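Local coordinates for protein Aac(6')-ib (Escherichia coli, PDB 2BUE) that probably transfers an acetyl group from acetyl-CoA to the 6'-amino group of aminoglycosides, conferring resistance to these antibiotics, at residues 30-33 and 34-37; 38-41 and 42-46; 58-61 and 62-65; 163-166 and 167-170; 189-192 and 193-196. The protein carries 2 engineered substitutions. One frame throughout, in Å; residues are numbered along the deposited sequence. Where two conformers were deposited one is given.

Contact 1 of 5, residues 30-33 and 34-37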
loop_
_atom_site.group_PDB
_atom_site.type_symbol
_atom_site.label_atom_id
_atom_site.label_comp_id
_atom_site.label_asym_id
_atom_site.label_seq_id
_atom_site.Cartn_x
_atom_site.Cartn_y
_atom_site.Cartn_z
ATOM N N LEU A 30 -7.453 0.440 -11.290
ATOM C CA LEU A 30 -6.064 0.320 -11.750
ATOM C C LEU A 30 -5.545 1.692 -12.134
ATOM O O LEU A 30 -6.263 2.492 -12.747
ATOM C CB LEU A 30 -5.905 -0.622 -12.951
ATOM C CG LEU A 30 -6.072 -2.123 -12.763
ATOM C CD1 LEU A 30 -5.983 -2.817 -14.140
ATOM C CD2 LEU A 30 -5.018 -2.732 -11.789
ATOM N N MET A 31 -4.298 1.967 -11.769
ATOM C CA MET A 31 -3.617 3.147 -12.287
ATOM C C MET A 31 -3.198 2.887 -13.737
ATOM O O MET A 31 -2.855 1.759 -14.099
ATOM C CB MET A 31 -2.368 3.417 -11.440
ATOM C CG MET A 31 -1.797 4.815 -11.688
ATOM S SD MET A 31 -0.321 5.183 -10.750
ATOM C CE MET A 31 0.924 4.270 -11.614
ATOM N N THR A 32 -3.230 3.938 -14.545
ATOM C CA THR A 32 -2.769 3.872 -15.928
ATOM C C THR A 32 -1.620 4.848 -16.147
ATOM O O THR A 32 -1.371 5.738 -15.311
ATOM C CB THR A 32 -3.915 4.214 -16.918
ATOM O OG1 THR A 32 -4.132 5.628 -16.925
ATOM C CG2 THR A 32 -5.240 3.486 -16.535
ATOM N N GLU A 33 -0.945 4.710 -17.292
ATOM C CA GLU A 33 0.075 5.700 -17.695
ATOM C C GLU A 33 -0.426 7.162 -17.677
ATOM O O GLU A 33 0.367 8.088 -17.477
ATOM C CB GLU A 33 0.677 5.366 -19.072
ATOM C CG GLU A 33 -0.327 5.455 -20.198
ATOM C CD GLU A 33 0.245 5.048 -21.547
ATOM O OE1 GLU A 33 1.481 5.160 -21.748
ATOM O OE2 GLU A 33 -0.561 4.614 -22.403
ATOM N N HIS A 34 -1.729 7.370 -17.882
ATOM C CA HIS A 34 -2.333 8.713 -17.835
ATOM C C HIS A 34 -2.367 9.362 -16.456
ATOM O O HIS A 34 -2.609 10.562 -16.346
ATOM C CB HIS A 34 -3.732 8.682 -18.444
ATOM C CG HIS A 34 -3.743 8.076 -19.806
ATOM N ND1 HIS A 34 -3.206 8.719 -20.900
ATOM C CD2 HIS A 34 -4.142 6.858 -20.238
ATOM C CE1 HIS A 34 -3.312 7.937 -21.962
ATOM N NE2 HIS A 34 -3.873 6.801 -21.586
ATOM N N ASP A 35 -2.125 8.559 -15.416
ATOM C CA ASP A 35 -2.105 9.035 -14.040
ATOM C C ASP A 35 -0.711 9.471 -13.560
ATOM O O ASP A 35 -0.575 9.976 -12.436
ATOM C CB ASP A 35 -2.619 7.930 -13.098
ATOM C CG ASP A 35 -4.081 7.555 -13.367
ATOM O OD1 ASP A 35 -4.923 8.478 -13.503
ATOM O OD2 ASP A 35 -4.362 6.338 -13.455
ATOM N N LEU A 36 0.312 9.264 -14.386
ATOM C CA LEU A 36 1.693 9.404 -13.915
ATOM C C LEU A 36 2.038 10.856 -13.581
ATOM O O LEU A 36 2.715 11.115 -12.582
ATOM C CB LEU A 36 2.701 8.807 -14.895
ATOM C CG LEU A 36 2.596 7.280 -15.051
ATOM C CD1 LEU A 36 3.389 6.857 -16.258
ATOM C CD2 LEU A 36 3.114 6.541 -13.807
ATOM N N ALA A 37 1.550 11.792 -14.388
ATOM C CA ALA A 37 1.795 13.225 -14.085
ATOM C C ALA A 37 1.220 13.616 -12.727
ATOM O O ALA A 37 1.894 14.306 -11.912
ATOM C CB ALA A 37 1.205 14.121 -15.195
HETATM O O HOH W 1 -6.392 7.176 -15.862
HETATM O O HOH W 2 0.644 10.991 -17.143
#
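Thr32 and Asp35 grip each other through the backbone and a buried carboxylate. Asp35 OD2 accepts from Thr32 N at 2.9 Å in a nearly straight bond (175°). The N-H comes in on the anti side of the oxygen, somewhat out of the carboxylate plane. Asp35 N donates back to Thr32 O at 2.9 Å, from above the carbonyl plane. OD2 also forms a salt bridge with Arg29, which probably keeps the buried carboxylate ionised. Met31 packs against the Asp35 side chain. The two run antiparallel past one another, with Met31 CG 3.5 Å from Asp35 OD2. The Met31 chain then bends at chi3 (76°) and brings Met31 CE to 3.8 Å from Leu36 CD2, which it meets roughly crosswise.

The other side is looser and wetter. Glu33 and His34 are exposed and run side by side. Glu33 CG sits over one face of the imidazole, 4.1 Å from the centroid of the His34 ring. One water bridges Thr32 OG1 and Asp35 OD1. A second donates to Glu33 O and accepts from Ala37 N.

The turn leads from strand 26-30 into helix 36-43. Met31 and Asp35 rest on Ile82 of strand 78-85, Met31 bonds to Pro80 through the backbone, and Leu36 touches Leu69.

Contact 2 of 5, residues 38-41 and 42-46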
loop_
_atom_site.group_PDB
_atom_site.type_symbol
_atom_site.label_atom_id
_atom_site.label_comp_id
_atom_site.label_asym_id
_atom_site.label_seq_id
_atom_site.Cartn_x
_atom_site.Cartn_y
_atom_site.Cartn_z
ATOM N N MET A 38 -0.015 13.159 -12.485
ATOM C CA MET A 38 -0.702 13.368 -11.204
ATOM C C MET A 38 0.060 12.716 -10.046
ATOM O O MET A 38 0.293 13.346 -9.005
ATOM C CB MET A 38 -2.133 12.829 -11.281
ATOM C CG MET A 38 -2.901 12.948 -9.965
ATOM S SD MET A 38 -4.569 12.277 -10.122
ATOM C CE MET A 38 -4.281 10.525 -10.299
ATOM N N LEU A 39 0.479 11.470 -10.226
ATOM C CA LEU A 39 1.276 10.782 -9.194
ATOM C C LEU A 39 2.590 11.540 -8.882
ATOM O O LEU A 39 2.968 11.701 -7.714
ATOM C CB LEU A 39 1.527 9.326 -9.609
ATOM C CG LEU A 39 2.321 8.505 -8.597
ATOM C CD1 LEU A 39 1.521 8.389 -7.278
ATOM C CD2 LEU A 39 2.660 7.141 -9.228
ATOM N N TYR A 40 3.249 12.035 -9.926
ATOM C CA TYR A 40 4.455 12.860 -9.763
ATOM C C TYR A 40 4.168 14.073 -8.864
ATOM O O TYR A 40 4.896 14.334 -7.891
ATOM C CB TYR A 40 4.985 13.275 -11.146
ATOM C CG TYR A 40 5.900 14.480 -11.109
ATOM C CD1 TYR A 40 7.176 14.407 -10.529
ATOM C CD2 TYR A 40 5.474 15.700 -11.627
ATOM C CE1 TYR A 40 8.004 15.544 -10.494
ATOM C CE2 TYR A 40 6.298 16.827 -11.613
ATOM C CZ TYR A 40 7.552 16.744 -11.051
ATOM O OH TYR A 40 8.368 17.845 -11.017
ATOM N N GLU A 41 3.097 14.803 -9.173
ATOM C CA GLU A 41 2.695 15.920 -8.330
ATOM C C GLU A 41 2.524 15.461 -6.864
ATOM O O GLU A 41 3.108 16.066 -5.951
ATOM C CB GLU A 41 1.432 16.600 -8.857
ATOM C CG GLU A 41 1.011 17.724 -7.936
ATOM C CD GLU A 41 -0.178 18.534 -8.433
ATOM O OE1 GLU A 41 -0.731 18.232 -9.511
ATOM O OE2 GLU A 41 -0.538 19.488 -7.695
ATOM N N TRP A 42 1.743 14.393 -6.662
ATOM C CA TRP A 42 1.519 13.835 -5.315
ATOM C C TRP A 42 2.805 13.484 -4.570
ATOM O O TRP A 42 2.955 13.824 -3.382
ATOM C CB TRP A 42 0.637 12.587 -5.398
ATOM C CG TRP A 42 -0.777 12.855 -5.815
ATOM C CD1 TRP A 42 -1.381 14.073 -6.002
ATOM C CD2 TRP A 42 -1.770 11.861 -6.061
ATOM N NE1 TRP A 42 -2.707 13.890 -6.364
ATOM C CE2 TRP A 42 -2.968 12.537 -6.403
ATOM C CE3 TRP A 42 -1.761 10.451 -6.025
ATOM C CZ2 TRP A 42 -4.165 11.849 -6.702
ATOM C CZ3 TRP A 42 -2.949 9.760 -6.324
ATOM C CH2 TRP A 42 -4.140 10.469 -6.646
ATOM N N LEU A 43 3.719 12.788 -5.245
ATOM C CA LEU A 43 4.936 12.292 -4.610
ATOM C C LEU A 43 5.893 13.413 -4.175
ATOM O O LEU A 43 6.858 13.176 -3.450
ATOM C CB LEU A 43 5.656 11.255 -5.496
ATOM C CG LEU A 43 4.891 9.936 -5.680
ATOM C CD1 LEU A 43 5.650 9.097 -6.688
ATOM C CD2 LEU A 43 4.757 9.184 -4.333
ATOM N N ASN A 44 5.607 14.627 -4.635
ATOM C CA ASN A 44 6.370 15.803 -4.233
ATOM C C ASN A 44 5.652 16.728 -3.246
ATOM O O ASN A 44 6.140 17.842 -2.943
ATOM C CB ASN A 44 6.838 16.552 -5.492
ATOM C CG ASN A 44 8.001 15.838 -6.174
ATOM O OD1 ASN A 44 9.155 15.961 -5.748
ATOM N ND2 ASN A 44 7.704 15.091 -7.230
ATOM N N ARG A 45 4.504 16.292 -2.751
ATOM C CA ARG A 45 3.829 17.028 -1.680
ATOM C C ARG A 45 4.507 16.719 -0.350
ATOM O O ARG A 45 4.862 15.566 -0.084
ATOM C CB ARG A 45 2.341 16.728 -1.657
ATOM C CG ARG A 45 1.651 17.171 -2.950
ATOM C CD ARG A 45 0.171 16.953 -2.903
ATOM N NE ARG A 45 -0.448 17.570 -4.079
ATOM C CZ ARG A 45 -1.700 17.369 -4.457
ATOM N NH1 ARG A 45 -2.502 16.566 -3.759
ATOM N NH2 ARG A 45 -2.152 17.974 -5.543
ATOM N N SER A 46 4.715 17.746 0.478
ATOM C CA SER A 46 5.502 17.579 1.703
ATOM C C SER A 46 4.994 16.465 2.634
ATOM O O SER A 46 5.801 15.732 3.212
ATOM C CB SER A 46 5.619 18.906 2.457
ATOM O OG SER A 46 4.343 19.401 2.810
HETATM O O HOH W 3 0.891 19.825 -5.408
#
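Met38 runs beside the Trp42 indole, both leading off the helix together. Met38 CG sits over one ring face, 4.0 Å from the centroid of the five-membered ring of Trp42. Met38 SD approaches the six-membered ring obliquely and comes within 3.5 Å of Trp42 CZ2, a Met-aromatic contact. Leu39 CG meets Leu43 CD1 at 3.9 Å.

The polar pair is Glu41 and Arg45, a salt bridge with Arg45 NH2 3.1 Å from Glu41 OE2. The oxygen lies in the guanidinium plane, but the N-H meets it from above the carboxylate plane, and the two planes stand 89° apart. A water joins the same Glu41 OE2 to Arg45 NE. Arg45 NH1 bonds to Ala122 O.

At the helix end, Asn44 ND2 donates to Tyr40 O at 3.0 Å, close to its own amide plane, and also to Pro59 O. Further out, Pro89 and Ile82 touch both Met38 and Trp42, while Tyr68 touches Leu39 and Leu43.

The indole takes Met38 over a face while its CD1 lies over the Arg45 guanidinium, so it serves apolar and charged partners alike. Asn44 N bonds mainly to Glu41 O, a shorter closing turn. The amide serves Tyr40 O, where the backbone bond is weak.

Contact 3 of 5, residues 58-61 and 62-65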
loop_
_atom_site.group_PDB
_atom_site.type_symbol
_atom_site.label_atom_id
_atom_site.label_comp_id
_atom_site.label_asym_id
_atom_site.label_seq_id
_atom_site.Cartn_x
_atom_site.Cartn_y
_atom_site.Cartn_z
ATOM N N ARG A 58 11.168 12.780 -3.393
ATOM C CA ARG A 58 11.115 13.871 -4.370
ATOM C C ARG A 58 11.604 13.461 -5.759
ATOM O O ARG A 58 12.536 14.076 -6.314
ATOM C CB ARG A 58 11.850 15.105 -3.852
ATOM C CG ARG A 58 11.176 15.679 -2.631
ATOM C CD ARG A 58 11.645 17.079 -2.316
ATOM N NE ARG A 58 10.818 17.688 -1.270
ATOM C CZ ARG A 58 9.588 18.161 -1.455
ATOM N NH1 ARG A 58 8.918 18.683 -0.429
ATOM N NH2 ARG A 58 9.016 18.098 -2.658
ATOM N N PRO A 59 10.940 12.459 -6.357
ATOM C CA PRO A 59 11.323 11.990 -7.681
ATOM C C PRO A 59 11.008 13.041 -8.739
ATOM O O PRO A 59 10.038 13.809 -8.598
ATOM C CB PRO A 59 10.407 10.788 -7.899
ATOM C CG PRO A 59 9.182 11.145 -7.117
ATOM C CD PRO A 59 9.723 11.785 -5.863
ATOM N N THR A 60 11.809 13.062 -9.793
ATOM C CA THR A 60 11.516 13.912 -10.949
ATOM C C THR A 60 10.346 13.289 -11.716
ATOM O O THR A 60 9.972 12.131 -11.476
ATOM C CB THR A 60 12.722 13.978 -11.912
ATOM O OG1 THR A 60 12.947 12.665 -12.448
ATOM C CG2 THR A 60 13.970 14.527 -11.223
ATOM N N LEU A 61 9.781 14.036 -12.652
ATOM C CA LEU A 61 8.736 13.487 -13.511
ATOM C C LEU A 61 9.253 12.244 -14.247
ATOM O O LEU A 61 8.555 11.218 -14.303
ATOM C CB LEU A 61 8.252 14.561 -14.508
ATOM C CG LEU A 61 7.220 14.083 -15.534
ATOM C CD1 LEU A 61 5.933 13.532 -14.866
ATOM C CD2 LEU A 61 6.898 15.210 -16.509
ATOM N N ALA A 62 10.469 12.336 -14.800
ATOM C CA ALA A 62 11.081 11.182 -15.497
ATOM C C ALA A 62 11.212 9.970 -14.570
ATOM O O ALA A 62 10.937 8.832 -14.990
ATOM C CB ALA A 62 12.457 11.549 -16.058
ATOM N N ASP A 63 11.658 10.205 -13.335
ATOM C CA ASP A 63 11.743 9.125 -12.323
ATOM C C ASP A 63 10.397 8.428 -12.184
ATOM O O ASP A 63 10.305 7.184 -12.235
ATOM C CB ASP A 63 12.134 9.674 -10.954
ATOM C CG ASP A 63 13.592 10.088 -10.862
ATOM O OD1 ASP A 63 14.402 9.679 -11.733
ATOM O OD2 ASP A 63 13.907 10.826 -9.899
ATOM N N VAL A 64 9.338 9.221 -12.027
ATOM C CA VAL A 64 8.010 8.634 -11.790
ATOM C C VAL A 64 7.539 7.905 -13.046
ATOM O O VAL A 64 6.959 6.807 -12.970
ATOM C CB VAL A 64 6.979 9.688 -11.323
ATOM C CG1 VAL A 64 5.564 9.070 -11.223
ATOM C CG2 VAL A 64 7.370 10.280 -9.977
ATOM N N GLN A 65 7.777 8.506 -14.212
ATOM C CA GLN A 65 7.441 7.850 -15.473
ATOM C C GLN A 65 8.160 6.518 -15.679
ATOM O O GLN A 65 7.550 5.570 -16.192
ATOM C CB GLN A 65 7.682 8.786 -16.660
ATOM C CG GLN A 65 6.701 9.954 -16.679
ATOM C CD GLN A 65 7.123 11.044 -17.660
ATOM O OE1 GLN A 65 8.323 11.233 -17.918
ATOM N NE2 GLN A 65 6.143 11.763 -18.203
#
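Thr60 and Asp63 form a capping box at the start of helix 61-68. Their side chains run across each other, so each reaches the other's backbone N-H. Thr60 OG1, the N-cap oxygen, accepts from Asp63 N at 2.9 Å. A chi1 of 64° places OG1 between the backbone N and the carbonyl carbon, facing that N-H. In exchange Asp63 OD2 accepts from Thr60 N at 3.1 Å, and that N-H stands above the carboxylate plane.

Pro59 points toward the helix and packs on Val64. Pro59 CG presses against Val64 CG2 at 3.5 Å, tighter than usual for two carbons, and Pro59 CB also meets Asp63 CB. On the outer side Gln65 lays its amide against the Leu61 side chain, with Gln65 NE2 3.7 Å from Leu61 CG.

The buried side of the turn rests on helix 36-43. Pro59 and Val64 both touch Leu43, and Leu61 and Val64 touch Tyr40. Arg58 NH2 is hydrogen-bonded to Asn44 O, just beyond that helix.

Contact 4 of 5, residues 163-166 and 167-170. With COA (coenzyme A), chain B.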
loop_
_atom_site.group_PDB
_atom_site.type_symbol
_atom_site.label_atom_id
_atom_site.label_comp_id
_atom_site.label_asym_id
_atom_site.label_seq_id
_atom_site.Cartn_x
_atom_site.Cartn_y
_atom_site.Cartn_z
ATOM N N ALA A 163 0.495 5.703 10.435
ATOM C CA ALA A 163 0.283 4.586 9.465
ATOM C C ALA A 163 0.020 3.281 10.229
ATOM O O ALA A 163 -0.882 2.518 9.890
ATOM C CB ALA A 163 1.477 4.431 8.563
ATOM N N ILE A 164 0.809 3.037 11.275
ATOM C CA ILE A 164 0.633 1.821 12.095
ATOM C C ILE A 164 -0.785 1.733 12.686
ATOM O O ILE A 164 -1.452 0.682 12.592
ATOM C CB ILE A 164 1.726 1.711 13.209
ATOM C CG1 ILE A 164 3.123 1.538 12.580
ATOM C CG2 ILE A 164 1.414 0.569 14.171
ATOM C CD1 ILE A 164 4.277 1.883 13.537
ATOM N N ARG A 165 -1.262 2.836 13.268
ATOM C CA ARG A 165 -2.614 2.874 13.814
ATOM C C ARG A 165 -3.685 2.678 12.739
ATOM O O ARG A 165 -4.640 1.935 12.952
ATOM C CB ARG A 165 -2.860 4.169 14.593
ATOM C CG ARG A 165 -4.261 4.243 15.192
ATOM C CD ARG A 165 -4.407 3.379 16.454
ATOM N NE ARG A 165 -5.812 3.079 16.750
ATOM C CZ ARG A 165 -6.310 1.846 16.866
ATOM N NH1 ARG A 165 -5.518 0.787 16.735
ATOM N NH2 ARG A 165 -7.602 1.668 17.134
ATOM N N CYS A 166 -3.515 3.326 11.588
ATOM C CA CYS A 166 -4.458 3.142 10.473
ATOM C C CYS A 166 -4.551 1.644 10.119
ATOM O O CYS A 166 -5.650 1.086 10.003
ATOM C CB CYS A 166 -3.995 3.953 9.270
ATOM S SG CYS A 166 -4.890 3.600 7.744
ATOM N N TYR A 167 -3.390 0.998 9.981
ATOM C CA TYR A 167 -3.369 -0.419 9.629
ATOM C C TYR A 167 -4.066 -1.293 10.677
ATOM O O TYR A 167 -4.813 -2.211 10.336
ATOM C CB TYR A 167 -1.941 -0.910 9.377
ATOM C CG TYR A 167 -1.363 -0.464 8.045
ATOM C CD1 TYR A 167 -2.048 -0.760 6.840
ATOM C CD2 TYR A 167 -0.094 0.144 7.973
ATOM C CE1 TYR A 167 -1.517 -0.406 5.579
ATOM C CE2 TYR A 167 0.440 0.532 6.716
ATOM C CZ TYR A 167 -0.293 0.242 5.521
ATOM O OH TYR A 167 0.158 0.574 4.240
ATOM N N GLU A 168 -3.821 -0.990 11.952
ATOM C CA GLU A 168 -4.519 -1.686 13.051
ATOM C C GLU A 168 -6.032 -1.516 12.950
ATOM O O GLU A 168 -6.773 -2.492 13.087
ATOM C CB GLU A 168 -4.007 -1.182 14.405
ATOM C CG GLU A 168 -2.601 -1.666 14.723
ATOM C CD GLU A 168 -2.181 -1.279 16.129
ATOM O OE1 GLU A 168 -2.656 -0.217 16.606
ATOM O OE2 GLU A 168 -1.382 -2.029 16.737
ATOM N N LYS A 169 -6.484 -0.287 12.701
ATOM C CA LYS A 169 -7.921 -0.006 12.548
ATOM C C LYS A 169 -8.524 -0.789 11.373
ATOM O O LYS A 169 -9.692 -1.201 11.409
ATOM C CB LYS A 169 -8.165 1.489 12.371
ATOM C CG LYS A 169 -7.880 2.283 13.635
ATOM C CD LYS A 169 -8.631 3.585 13.648
ATOM C CE LYS A 169 -8.092 4.520 12.634
ATOM N NZ LYS A 169 -9.043 5.642 12.362
ATOM N N ALA A 170 -7.709 -1.022 10.349
ATOM C CA ALA A 170 -8.137 -1.819 9.192
ATOM C C ALA A 170 -7.963 -3.343 9.342
ATOM O O ALA A 170 -8.151 -4.086 8.356
ATOM C CB ALA A 170 -7.421 -1.331 7.931
HETATM N N1A COA B . 0.758 9.710 15.578
HETATM C C2A COA B . 0.158 8.617 16.047
HETATM N N3A COA B . -1.106 8.346 15.753
HETATM C C4A COA B . -1.803 9.189 14.970
HETATM C C5A COA B . -1.214 10.336 14.466
HETATM C C6A COA B . 0.109 10.591 14.787
HETATM N N6A COA B . 0.704 11.691 14.311
HETATM N N7A COA B . -2.117 10.983 13.731
HETATM C C8A COA B . -3.243 10.275 13.770
HETATM N N9A COA B . -3.050 9.190 14.530
HETATM C C1B COA B . -4.025 8.142 14.804
HETATM C C2B COA B . -5.387 8.762 14.564
HETATM O O2B COA B . -5.880 9.259 15.812
HETATM C C3B COA B . -6.176 7.571 14.029
HETATM O O3B COA B . -6.488 6.686 15.109
HETATM P P3B COA B . -7.860 6.828 15.922
HETATM O O7A COA B . -7.909 5.493 16.838
HETATM O O8A COA B . -9.049 6.704 14.847
HETATM O O9A COA B . -7.909 8.088 16.715
HETATM C C4B COA B . -5.137 6.860 13.149
HETATM O O4B COA B . -3.835 7.204 13.697
HETATM C C5B COA B . -5.129 7.088 11.635
HETATM O O5B COA B . -6.305 6.569 10.999
HETATM P P1A COA B . -6.876 7.362 9.695
HETATM O O1A COA B . -7.760 6.446 8.885
HETATM O O2A COA B . -7.405 8.709 10.025
HETATM O O3A COA B . -5.510 7.547 8.896
HETATM P P2A COA B . -5.357 8.496 7.578
HETATM O O4A COA B . -6.687 8.697 6.971
HETATM O O5A COA B . -4.476 9.665 7.871
HETATM O O6A COA B . -4.519 7.474 6.639
HETATM C CBP COA B . -2.218 7.168 5.913
HETATM C CCP COA B . -3.235 6.931 7.049
HETATM C CDP COA B . -0.848 6.626 6.381
HETATM C CEP COA B . -2.700 6.402 4.653
HETATM C CAP COA B . -2.127 8.703 5.614
HETATM O OAP COA B . -1.973 9.448 6.840
HETATM C C9P COA B . -1.014 9.057 4.603
HETATM O O9P COA B . -1.156 8.778 3.410
HETATM N N8P COA B . 0.075 9.673 5.117
HETATM C C7P COA B . 1.235 10.084 4.293
HETATM C C6P COA B . 1.849 8.872 3.545
HETATM C C5P COA B . 2.090 7.629 4.436
HETATM O O5P COA B . 2.477 7.733 5.603
HETATM N N4P COA B . 1.866 6.443 3.846
HETATM C C3P COA B . 2.027 5.179 4.596
HETATM C C2P COA B . 3.452 4.633 4.558
HETATM S S1P COA B . 3.590 2.975 5.366
#
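Ala163 gives its carbonyl to Tyr167 N, and Tyr167 CD2 lies only 3.2 Å from Ala163 O. The near edge of the Tyr167 ring lies beside that carbonyl, and the ring leads off the helix to its OH, which bonds to Gln119. Ala163 CB also meets the cofactor, 3.9 Å from CDP of coenzyme A. Ile164 O accepts from Glu168 N. This is helix 161-169 of the GNAT fold, and it borders the coenzyme A site.

Arg165 comes next. The bend at chi2 (77°) carries its guanidinium forward to Glu168 and Lys169. Arg165 NH1 makes a salt bridge with Glu168 OE1 at 3.0 Å, the two planes 78° apart, and Glu168 OE2 has a second partner in Arg174. Arg165 NE donates almost straight to coenzyme A O7A, a 3'-phosphate oxygen, at 3.2 Å. Lys169 CG lies over one face of the guanidinium, toward its rim. The Lys169 chain continues to the same phosphate, where Lys169 NZ donates to coenzyme A O8A at 2.7 Å.

Cys166 O accepts from Ala170 N, and Cys166 SG lies 3.8 Å from coenzyme A CCP.

Contact 5 of 5, residues 189-192 and 193-196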
loop_
_atom_site.group_PDB
_atom_site.type_symbol
_atom_site.label_atom_id
_atom_site.label_comp_id
_atom_site.label_asym_id
_atom_site.label_seq_id
_atom_site.Cartn_x
_atom_site.Cartn_y
_atom_site.Cartn_z
ATOM N N VAL A 189 0.362 -8.023 9.743
ATOM C CA VAL A 189 -0.358 -8.967 8.878
ATOM C C VAL A 189 -1.845 -9.041 9.206
ATOM O O VAL A 189 -2.290 -8.738 10.330
ATOM C CB VAL A 189 0.274 -10.406 8.909
ATOM C CG1 VAL A 189 1.760 -10.407 8.568
ATOM C CG2 VAL A 189 -0.011 -11.127 10.231
ATOM N N GLN A 190 -2.610 -9.484 8.208
ATOM C CA GLN A 190 -4.019 -9.814 8.355
ATOM C C GLN A 190 -4.248 -11.095 7.539
ATOM O O GLN A 190 -4.058 -11.091 6.331
ATOM C CB GLN A 190 -4.876 -8.679 7.805
ATOM C CG GLN A 190 -6.342 -8.869 8.065
ATOM C CD GLN A 190 -7.201 -7.674 7.708
ATOM O OE1 GLN A 190 -6.714 -6.554 7.393
ATOM N NE2 GLN A 190 -8.501 -7.884 7.794
ATOM N N THR A 191 -4.616 -12.197 8.195
ATOM C CA THR A 191 -4.814 -13.478 7.497
ATOM C C THR A 191 -6.224 -13.559 6.915
ATOM O O THR A 191 -7.132 -12.866 7.363
ATOM C CB THR A 191 -4.649 -14.686 8.454
ATOM O OG1 THR A 191 -5.679 -14.630 9.455
ATOM C CG2 THR A 191 -3.235 -14.674 9.117
ATOM N N ARG A 192 -6.414 -14.461 5.950
ATOM C CA ARG A 192 -7.737 -14.659 5.393
ATOM C C ARG A 192 -8.687 -15.115 6.488
ATOM O O ARG A 192 -9.802 -14.657 6.522
ATOM C CB ARG A 192 -7.714 -15.673 4.253
ATOM C CG ARG A 192 -9.116 -15.902 3.676
ATOM C CD ARG A 192 -9.090 -16.881 2.514
ATOM N NE ARG A 192 -8.460 -16.310 1.320
ATOM C CZ ARG A 192 -9.075 -15.502 0.449
ATOM N NH1 ARG A 192 -10.342 -15.132 0.636
ATOM N NH2 ARG A 192 -8.387 -15.020 -0.598
ATOM N N GLN A 193 -8.228 -15.998 7.384
ATOM C CA GLN A 193 -9.098 -16.496 8.474
ATOM C C GLN A 193 -9.592 -15.348 9.360
ATOM O O GLN A 193 -10.776 -15.294 9.724
ATOM C CB GLN A 193 -8.393 -17.562 9.314
ATOM C CG GLN A 193 -9.345 -18.249 10.338
ATOM C CD GLN A 193 -8.688 -19.386 11.134
ATOM O OE1 GLN A 193 -7.639 -19.201 11.778
ATOM N NE2 GLN A 193 -9.322 -20.568 11.113
ATOM N N ALA A 194 -8.692 -14.410 9.675
ATOM C CA ALA A 194 -9.079 -13.224 10.451
ATOM C C ALA A 194 -10.123 -12.386 9.744
ATOM O O ALA A 194 -11.093 -11.936 10.367
ATOM C CB ALA A 194 -7.829 -12.362 10.797
ATOM N N PHE A 195 -9.927 -12.177 8.438
ATOM C CA PHE A 195 -10.842 -11.395 7.611
ATOM C C PHE A 195 -12.238 -12.045 7.614
ATOM O O PHE A 195 -13.253 -11.353 7.760
ATOM C CB PHE A 195 -10.279 -11.294 6.182
ATOM C CG PHE A 195 -11.147 -10.533 5.244
ATOM C CD1 PHE A 195 -11.142 -9.142 5.240
ATOM C CD2 PHE A 195 -11.994 -11.219 4.346
ATOM C CE1 PHE A 195 -11.954 -8.420 4.343
ATOM C CE2 PHE A 195 -12.803 -10.520 3.456
ATOM C CZ PHE A 195 -12.798 -9.119 3.450
ATOM N N GLU A 196 -12.269 -13.365 7.444
ATOM C CA GLU A 196 -13.527 -14.141 7.478
ATOM C C GLU A 196 -14.243 -13.967 8.817
ATOM O O GLU A 196 -15.430 -13.628 8.857
ATOM C CB GLU A 196 -13.244 -15.627 7.242
ATOM C CG GLU A 196 -12.807 -15.965 5.804
ATOM C CD GLU A 196 -12.244 -17.362 5.677
ATOM O OE1 GLU A 196 -12.119 -18.078 6.699
ATOM O OE2 GLU A 196 -11.890 -17.758 4.557
#
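Thr191 caps the N-H of Ala194 as the N-cap of helix 192-197. The motif joins the end of strand 183-191 in the GNAT sheet to the C-terminal helix. Thr191 OG1 accepts from Ala194 N at 3.0 Å. A chi1 of 64° swings the hydroxyl over the first turn of the helix. Ala194 CB comes within 3.4 Å of the same Thr191 OG1.

The backbone then takes over. Phe195 N donates to Thr191 O at 3.1 Å, and Glu196 N to Arg192 O at 2.9 Å. The N-H groups of Ala194, Phe195 and Glu196 thus each have an acceptor, one a side-chain oxygen and two backbone carbonyls.

The guanidinium of Arg192 is satisfied away from the helix. Arg192 NH2 donates to Val149 O and NH1 to Phe144 O, so the side chain ties the helix start to the end of helix 131-144 and to the loop before strand 151-154. Phe195 packs on Val140 of helix 131-144, and Arg199 makes a cation-pi contact with the Phe195 ring. Glu196 makes no salt bridge with Arg192. Its carboxylate instead lies against the aliphatic part of the arginine, with Glu196 OE2 3.5 Å from Arg192 CG.

The five contacts follow one another along the chain and form two groups. Contacts 1, 2 and 3 touch each other. Contacts 1 and 2 share helix 36-43, and contact 3 opens helix 61-68, which packs against it. The centres of contacts 2 and 3 are about 9 Å apart. Contacts 4 and 5, with centres about 15 Å apart, meet where Ala170, just after helix 161-169, touches Gln190 of strand 183-191. Contacts 1 and 4 lie on opposite sides of the chain's centre, about 27 Å between centres. Contact 4 lies at the coenzyme A site, and its Tyr167 side chain is about 5 Å from ribostamycin. From the other group, the Leu43 side chain of contact 2 is about 7 Å from ribostamycin. Contact 5 lies farther off.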